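Local coordinates for dihydrodipicolinate reductase N-terminus domain-containing protein (Mycobacterium smegmatis, PDB 6IAQ) that acts as an amine dehydrogenase, probably using bound NADP(H) to convert ketones and ammonia into amines by reductive amination, at residues Q92-A97 against S121-A126; A180-R185 against D191-G196; R273-G276 against G280-N283. All coordinates share one frame; numbering follows the deposited sequence.

Overall arrangement
Contact 1 belongs to the Rossmann-like nucleotide-binding part of the chain, whereas contacts 2 and 3 both lie in the C-terminal half, within the part related to 2,4-diaminopentanoate dehydrogenase, and touch each other where Val183 packs on Val274. About 34 Å separate the centres of contacts 1 and 3, which lie on opposite sides of the chain's centre. All three are only partly buried. In contact 1 a leucine interface between two neighbouring helices is edged by an ion pair; contact 2 sets a buried glutamine amide flat against a tryptophan ring near the end of a helix. Contact 3 depends instead on polar atoms, a water and one aromatic ring, in a loop between two strands of the mixed sheet.

Contact 1. Residues Q92-A97 against S121-A126; sequences QLRICA and SAELDA
Arg94 NH1 and Glu123 OE2 form a salt bridge on the more exposed side of this helix pair. Their modelled separation of 2.4 Å is too short to be taken at face value, but the pairing is plausible, since the guanidinium and carboxylate planes lie only 5° apart and the acid comes in at the guanidinium edge. The arginine chain bends at its second and third torsions (chi3 -111°), which brings its end nearer the other helix, while Glu123 runs extended beyond CG to meet it. Further in, the interface becomes apolar. Leu124 directs both methyls at the facing helix: CD1 lies 4.0 Å from Leu93 CD1, whereas CD2 reaches the backbone, 3.9 Å from Arg94 N, and also touches Arg94 CG. Leu124 meets the side chains of Leu93 and Arg94 roughly at right angles. The local axes approach to 10.1 Å and run nearly parallel, 21° apart, as expected of successive helices in a beta-alpha-beta arrangement. Helix 86-98 links strands 77-80 and 102-105, and helix 118-130 follows strand 102-105 and precedes strand 134-137 in the chain; Leu93 also packs on Ile80 of the parallel sheet, while Leu124 also touches Leu86 and Val90 of helix 86-98.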
loop_
_atom_site.group_PDB
_atom_site.type_symbol
_atom_site.label_atom_id
_atom_site.label_comp_id
_atom_site.label_asym_id
_atom_site.label_seq_id
_atom_site.Cartn_x
_atom_site.Cartn_y
_atom_site.Cartn_z
ATOM N N GLN A 92 5.703 25.598 17.418
ATOM C CA GLN A 92 6.759 24.576 17.620
ATOM C C GLN A 92 7.562 24.400 16.325
ATOM O O GLN A 92 8.802 24.222 16.420
ATOM C CB GLN A 92 6.178 23.247 18.102
ATOM C CG GLN A 92 5.512 23.349 19.462
ATOM C CD GLN A 92 4.155 23.986 19.450
ATOM O OE1 GLN A 92 3.343 23.745 18.558
ATOM N NE2 GLN A 92 3.875 24.785 20.476
ATOM N N LEU A 93 6.898 24.444 15.163
ATOM C CA LEU A 93 7.574 24.167 13.869
ATOM C C LEU A 93 8.525 25.340 13.537
ATOM O O LEU A 93 9.599 25.058 12.953
ATOM C CB LEU A 93 6.528 23.905 12.773
ATOM C CG LEU A 93 5.719 22.607 12.935
ATOM C CD1 LEU A 93 4.548 22.512 11.977
ATOM C CD2 LEU A 93 6.607 21.409 12.735
ATOM N N ARG A 94 8.173 26.587 13.899
ATOM C CA ARG A 94 9.067 27.768 13.715
ATOM C C ARG A 94 10.371 27.553 14.502
ATOM O O ARG A 94 11.467 27.761 13.941
ATOM C CB ARG A 94 8.425 29.080 14.149
ATOM C CG ARG A 94 7.183 29.437 13.337
ATOM C CD ARG A 94 6.938 30.887 12.940
ATOM N NE ARG A 94 5.792 31.409 13.658
ATOM C CZ ARG A 94 4.719 31.995 13.121
ATOM N NH1 ARG A 94 4.597 32.161 11.813
ATOM N NH2 ARG A 94 3.718 32.345 13.903
ATOM N N ILE A 95 10.259 27.156 15.768
ATOM C CA ILE A 95 11.430 26.934 16.652
ATOM C C ILE A 95 12.337 25.850 16.016
ATOM O O ILE A 95 13.597 26.024 15.990
ATOM C CB ILE A 95 10.953 26.602 18.083
ATOM C CG1 ILE A 95 10.320 27.825 18.756
ATOM C CG2 ILE A 95 12.069 25.982 18.931
ATOM C CD1 ILE A 95 9.522 27.508 20.000
ATOM N N CYS A 96 11.767 24.763 15.484
ATOM C CA CYS A 96 12.566 23.665 14.873
ATOM C C CYS A 96 13.288 24.182 13.620
ATOM O O CYS A 96 14.544 24.031 13.524
ATOM C CB CYS A 96 11.689 22.459 14.559
ATOM S SG CYS A 96 11.195 21.597 16.067
ATOM N N ALA A 97 12.539 24.799 12.709
ATOM C CA ALA A 97 13.046 25.260 11.403
ATOM C C ALA A 97 14.082 26.380 11.608
ATOM O O ALA A 97 15.118 26.367 10.893
ATOM C CB ALA A 97 11.887 25.722 10.558
ATOM N N SER A 121 2.029 27.498 5.633
ATOM C CA SER A 121 2.775 26.463 4.875
ATOM C C SER A 121 3.940 27.115 4.102
ATOM O O SER A 121 5.100 26.624 4.213
ATOM C CB SER A 121 1.852 25.648 3.987
ATOM O OG SER A 121 0.924 24.875 4.771
ATOM N N ALA A 122 3.663 28.170 3.339
ATOM C CA ALA A 122 4.707 28.871 2.536
ATOM C C ALA A 122 5.838 29.388 3.451
ATOM O O ALA A 122 7.043 29.180 3.142
ATOM C CB ALA A 122 4.082 29.980 1.738
ATOM N N GLU A 123 5.446 29.995 4.574
ATOM C CA GLU A 123 6.362 30.588 5.583
ATOM C C GLU A 123 7.313 29.483 6.070
ATOM O O GLU A 123 8.582 29.664 6.033
ATOM C CB GLU A 123 5.534 31.081 6.777
ATOM C CG GLU A 123 5.853 32.430 7.401
ATOM C CD GLU A 123 5.202 32.533 8.788
ATOM O OE1 GLU A 123 4.007 32.934 8.858
ATOM O OE2 GLU A 123 5.876 32.166 9.782
ATOM N N LEU A 124 6.733 28.358 6.526
ATOM C CA LEU A 124 7.503 27.274 7.187
ATOM C C LEU A 124 8.399 26.602 6.156
ATOM O O LEU A 124 9.540 26.228 6.514
ATOM C CB LEU A 124 6.545 26.262 7.825
ATOM C CG LEU A 124 5.917 26.689 9.155
ATOM C CD1 LEU A 124 4.904 25.656 9.603
ATOM C CD2 LEU A 124 7.001 26.881 10.215
ATOM N N ASP A 125 7.890 26.418 4.940
ATOM C CA ASP A 125 8.661 25.765 3.853
ATOM C C ASP A 125 9.916 26.617 3.539
ATOM O O ASP A 125 11.018 26.025 3.410
ATOM C CB ASP A 125 7.774 25.543 2.629
ATOM C CG ASP A 125 8.465 24.798 1.504
ATOM O OD1 ASP A 125 9.022 23.722 1.754
ATOM O OD2 ASP A 125 8.457 25.304 0.391
ATOM N N ALA A 126 9.757 27.935 3.410
ATOM C CA ALA A 126 10.870 28.891 3.123
ATOM C C ALA A 126 11.914 28.851 4.248
ATOM O O ALA A 126 13.121 28.748 3.951
ATOM C CB ALA A 126 10.340 30.288 2.951
#

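Contact 2. Residues A180-R185 against D191-G196; sequences AQQVGR and DEWVRG
Gln182 lays its side-chain amide flat on one face of the Trp193 indole, the two planes only 10° apart. NE2 is closest, 3.3 Å from Trp193 CE2 and offset toward the rim of the ring system, while OE1 lies at the pyrrole side, 3.7 Å from Trp193 CG. Nearer the backbone, Gln182 CG makes a CH-pi contact over the six-membered ring, 3.8 Å from its centroid. A bent chain (chi2 -56°) lets both CG and the amide lie along the ring. The amide's rotation is further restrained by a bond from Gln182 NE2 to Ala180 O, 3.1 Å long and fairly straight at 160°; the donor stands above the carbonyl plane. Just past helix 175-180, Gln182 closes its end in a Schellman motif, its positive phi turning the chain out of the last turn. It then opens a type II beta turn to Arg185, with Gly184 at positive phi. Across the contact, Trp193 sits on helix 187-195, its ring swung anti to the backbone N and also meeting Phe190 and Arg199. In 180-185, Gly184 and Arg185 bond through their backbones to Val249, and Gln181 NE2 to Gly272 O.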
loop_
_atom_site.group_PDB
_atom_site.type_symbol
_atom_site.label_atom_id
_atom_site.label_comp_id
_atom_site.label_asym_id
_atom_site.label_seq_id
_atom_site.Cartn_x
_atom_site.Cartn_y
_atom_site.Cartn_z
ATOM N N ALA A 180 -10.177 18.714 22.168
ATOM C CA ALA A 180 -10.464 19.204 20.805
ATOM C C ALA A 180 -11.664 18.462 20.182
ATOM O O ALA A 180 -12.284 18.991 19.260
ATOM C CB ALA A 180 -9.234 19.100 19.959
ATOM N N GLN A 181 -11.957 17.261 20.651
ATOM C CA GLN A 181 -13.112 16.440 20.184
ATOM C C GLN A 181 -14.378 16.823 20.964
ATOM O O GLN A 181 -15.416 16.216 20.709
ATOM C CB GLN A 181 -12.795 14.947 20.319
ATOM C CG GLN A 181 -11.756 14.452 19.335
ATOM C CD GLN A 181 -12.128 14.732 17.896
ATOM O OE1 GLN A 181 -11.480 15.526 17.220
ATOM N NE2 GLN A 181 -13.187 14.087 17.419
ATOM N N GLN A 182 -14.296 17.823 21.851
ATOM C CA GLN A 182 -15.456 18.424 22.560
ATOM C C GLN A 182 -16.069 17.423 23.534
ATOM O O GLN A 182 -17.248 17.575 23.863
ATOM C CB GLN A 182 -16.507 18.901 21.555
ATOM C CG GLN A 182 -15.948 19.802 20.459
ATOM C CD GLN A 182 -15.231 21.011 21.004
ATOM O OE1 GLN A 182 -15.797 21.789 21.766
ATOM N NE2 GLN A 182 -13.974 21.164 20.611
ATOM N N VAL A 183 -15.275 16.487 24.037
ATOM C CA VAL A 183 -15.716 15.433 24.977
ATOM C C VAL A 183 -16.155 16.095 26.283
ATOM O O VAL A 183 -15.376 16.894 26.857
ATOM C CB VAL A 183 -14.607 14.403 25.203
ATOM C CG1 VAL A 183 -14.970 13.421 26.292
ATOM C CG2 VAL A 183 -14.285 13.694 23.908
ATOM N N GLY A 184 -17.381 15.781 26.710
ATOM C CA GLY A 184 -17.956 16.230 27.989
ATOM C C GLY A 184 -18.697 17.549 27.851
ATOM O O GLY A 184 -19.243 18.003 28.845
ATOM N N ARG A 185 -18.706 18.150 26.659
ATOM C CA ARG A 185 -19.378 19.437 26.406
ATOM C C ARG A 185 -20.863 19.121 26.268
ATOM O O ARG A 185 -21.193 17.924 26.009
ATOM C CB ARG A 185 -18.872 20.118 25.129
ATOM C CG ARG A 185 -17.367 20.367 25.085
ATOM C CD ARG A 185 -16.937 21.525 25.981
ATOM N NE ARG A 185 -17.285 22.810 25.403
ATOM C CZ ARG A 185 -17.342 23.961 26.085
ATOM N NH1 ARG A 185 -17.045 23.994 27.380
ATOM N NH2 ARG A 185 -17.700 25.074 25.457
ATOM N N ASP A 191 -22.795 23.005 19.421
ATOM C CA ASP A 191 -23.413 23.673 18.247
ATOM C C ASP A 191 -22.797 25.071 18.077
ATOM O O ASP A 191 -22.616 25.491 16.912
ATOM C CB ASP A 191 -24.935 23.734 18.368
ATOM C CG ASP A 191 -25.623 24.175 17.088
ATOM O OD1 ASP A 191 -25.366 23.570 16.026
ATOM O OD2 ASP A 191 -26.378 25.163 17.154
ATOM N N GLU A 192 -22.501 25.782 19.168
ATOM C CA GLU A 192 -21.864 27.130 19.086
ATOM C C GLU A 192 -20.447 26.948 18.523
ATOM O O GLU A 192 -20.064 27.669 17.590
ATOM C CB GLU A 192 -21.868 27.820 20.445
ATOM C CG GLU A 192 -21.484 29.287 20.368
ATOM C CD GLU A 192 -21.298 29.928 21.732
ATOM O OE1 GLU A 192 -21.857 29.397 22.730
ATOM O OE2 GLU A 192 -20.574 30.943 21.806
ATOM N N TRP A 193 -19.706 25.979 19.043
ATOM C CA TRP A 193 -18.314 25.705 18.599
ATOM C C TRP A 193 -18.270 25.344 17.110
ATOM O O TRP A 193 -17.454 25.940 16.361
ATOM C CB TRP A 193 -17.696 24.606 19.459
ATOM C CG TRP A 193 -16.369 24.162 18.942
ATOM C CD1 TRP A 193 -15.167 24.779 19.120
ATOM C CD2 TRP A 193 -16.119 22.984 18.147
ATOM N NE1 TRP A 193 -14.179 24.065 18.490
ATOM C CE2 TRP A 193 -14.730 22.951 17.904
ATOM C CE3 TRP A 193 -16.922 21.957 17.643
ATOM C CZ2 TRP A 193 -14.140 21.935 17.158
ATOM C CZ3 TRP A 193 -16.335 20.948 16.914
ATOM C CH2 TRP A 193 -14.967 20.942 16.678
ATOM N N VAL A 194 -19.091 24.388 16.671
ATOM C CA VAL A 194 -18.946 23.783 15.313
ATOM C C VAL A 194 -19.334 24.817 14.253
ATOM O O VAL A 194 -18.795 24.722 13.131
ATOM C CB VAL A 194 -19.727 22.458 15.177
ATOM C CG1 VAL A 194 -21.229 22.673 15.056
ATOM C CG2 VAL A 194 -19.171 21.621 14.019
ATOM N N ARG A 195 -20.179 25.789 14.611
ATOM C CA ARG A 195 -20.668 26.861 13.701
ATOM C C ARG A 195 -19.699 28.056 13.693
ATOM O O ARG A 195 -19.823 28.912 12.811
ATOM C CB ARG A 195 -22.054 27.325 14.156
ATOM C CG ARG A 195 -23.164 26.316 13.906
ATOM C CD ARG A 195 -24.517 27.016 13.767
ATOM N NE ARG A 195 -25.643 26.188 14.184
ATOM C CZ ARG A 195 -26.100 25.124 13.529
ATOM N NH1 ARG A 195 -25.554 24.729 12.389
ATOM N NH2 ARG A 195 -27.128 24.455 14.018
ATOM N N GLY A 196 -18.784 28.118 14.658
ATOM C CA GLY A 196 -17.781 29.180 14.844
ATOM C C GLY A 196 -16.996 29.472 13.580
ATOM O O GLY A 196 -16.714 28.545 12.788
#

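Contact 3. Residues R273-G276 against G280-N283; sequences RVYG and GDIN
The loop joining strand 265-273 to strand 282-288 closes on itself where Tyr275 meets Gly280 and Asp281. The tyrosine ring reaches the start of 280-283 with CE2 3.6 Å from Gly280 C. Its OH lies 2.7 Å from Asp281 OD1, at best a weak hydrogen bond, since the hydroxyl's stronger partner is Ser167 OG. Ring and carboxylate stand nearly perpendicular, their planes 80° apart. The Asp281 side chain sets off away from 273-276, yet with CG beside the backbone N (chi1 -65°), OD1 turns back to the hydroxyl; OD2 bonds to Thr302 OG1, an anchor independent of the weak tyrosine contact. Arg273 lays one face of its guanidinium over Tyr275 CE1, which lies 3.6 Å from that plane, toward the rim of the group. A water at the guanidinium edge accepts from Arg273 NH2 at 3.1 Å and donates to Gly280 O at 2.8 Å, bridging the two segments. Glu279, within the loop, forms a salt bridge with the same NH2. In the mixed sheet, strand 158-169 lies between the two connected strands. The arrangement is therefore a same-end connection between antiparallel strands that spans the intervening strand 158-169, passing its end near Ser167.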
loop_
_atom_site.group_PDB
_atom_site.type_symbol
_atom_site.label_atom_id
_atom_site.label_comp_id
_atom_site.label_asym_id
_atom_site.label_seq_id
_atom_site.Cartn_x
_atom_site.Cartn_y
_atom_site.Cartn_z
ATOM N N ARG A 273 -14.322 9.486 18.931
ATOM C CA ARG A 273 -15.236 9.541 20.091
ATOM C C ARG A 273 -14.772 8.592 21.190
ATOM O O ARG A 273 -14.007 7.652 20.924
ATOM C CB ARG A 273 -16.671 9.220 19.655
ATOM C CG ARG A 273 -16.888 7.768 19.218
ATOM C CD ARG A 273 -18.264 7.480 18.574
ATOM N NE ARG A 273 -18.302 6.027 18.445
ATOM C CZ ARG A 273 -17.715 5.339 17.458
ATOM N NH1 ARG A 273 -17.127 5.977 16.452
ATOM N NH2 ARG A 273 -17.708 4.016 17.503
ATOM N N VAL A 274 -15.287 8.814 22.398
ATOM C CA VAL A 274 -15.097 7.871 23.517
ATOM C C VAL A 274 -15.877 6.596 23.179
ATOM O O VAL A 274 -17.066 6.704 22.833
ATOM C CB VAL A 274 -15.526 8.479 24.856
ATOM C CG1 VAL A 274 -15.327 7.503 25.984
ATOM C CG2 VAL A 274 -14.785 9.778 25.153
ATOM N N TYR A 275 -15.217 5.438 23.248
ATOM C CA TYR A 275 -15.865 4.130 23.004
ATOM C C TYR A 275 -16.477 3.597 24.303
ATOM O O TYR A 275 -15.892 3.756 25.411
ATOM C CB TYR A 275 -14.855 3.102 22.506
ATOM C CG TYR A 275 -14.447 3.235 21.064
ATOM C CD1 TYR A 275 -14.780 4.336 20.279
ATOM C CD2 TYR A 275 -13.641 2.256 20.501
ATOM C CE1 TYR A 275 -14.367 4.431 18.958
ATOM C CE2 TYR A 275 -13.220 2.339 19.190
ATOM C CZ TYR A 275 -13.571 3.426 18.416
ATOM O OH TYR A 275 -13.119 3.493 17.128
ATOM N N GLY A 276 -17.605 2.934 24.158
ATOM C CA GLY A 276 -18.133 2.033 25.195
ATOM C C GLY A 276 -17.582 0.628 24.973
ATOM O O GLY A 276 -16.892 0.374 23.987
ATOM N N GLY A 280 -14.810 -1.112 18.379
ATOM C CA GLY A 280 -13.457 -1.234 17.822
ATOM C C GLY A 280 -13.246 -0.250 16.689
ATOM O O GLY A 280 -14.258 0.155 16.031
ATOM N N ASP A 281 -11.993 0.122 16.468
ATOM C CA ASP A 281 -11.595 1.002 15.341
ATOM C C ASP A 281 -11.916 0.317 14.021
ATOM O O ASP A 281 -11.837 -0.959 13.944
ATOM C CB ASP A 281 -10.098 1.339 15.395
ATOM C CG ASP A 281 -9.692 2.167 16.605
ATOM O OD1 ASP A 281 -10.607 2.547 17.403
ATOM O OD2 ASP A 281 -8.468 2.387 16.775
ATOM N N ILE A 282 -12.170 1.126 13.003
ATOM C CA ILE A 282 -12.357 0.626 11.621
ATOM C C ILE A 282 -11.594 1.491 10.630
ATOM O O ILE A 282 -11.412 2.705 10.842
ATOM C CB ILE A 282 -13.834 0.472 11.233
ATOM C CG1 ILE A 282 -14.559 1.796 11.064
ATOM C CG2 ILE A 282 -14.573 -0.464 12.205
ATOM C CD1 ILE A 282 -15.663 1.701 10.051
ATOM N N ASN A 283 -11.185 0.838 9.556
ATOM C CA ASN A 283 -10.650 1.478 8.340
ATOM C C ASN A 283 -11.228 0.725 7.134
ATOM O O ASN A 283 -10.739 -0.368 6.834
ATOM C CB ASN A 283 -9.128 1.438 8.302
ATOM C CG ASN A 283 -8.587 2.350 7.220
ATOM O OD1 ASN A 283 -9.008 3.510 7.154
ATOM N ND2 ASN A 283 -7.651 1.860 6.430
HETATM O O HOH W 1 -16.517 1.741 15.725
#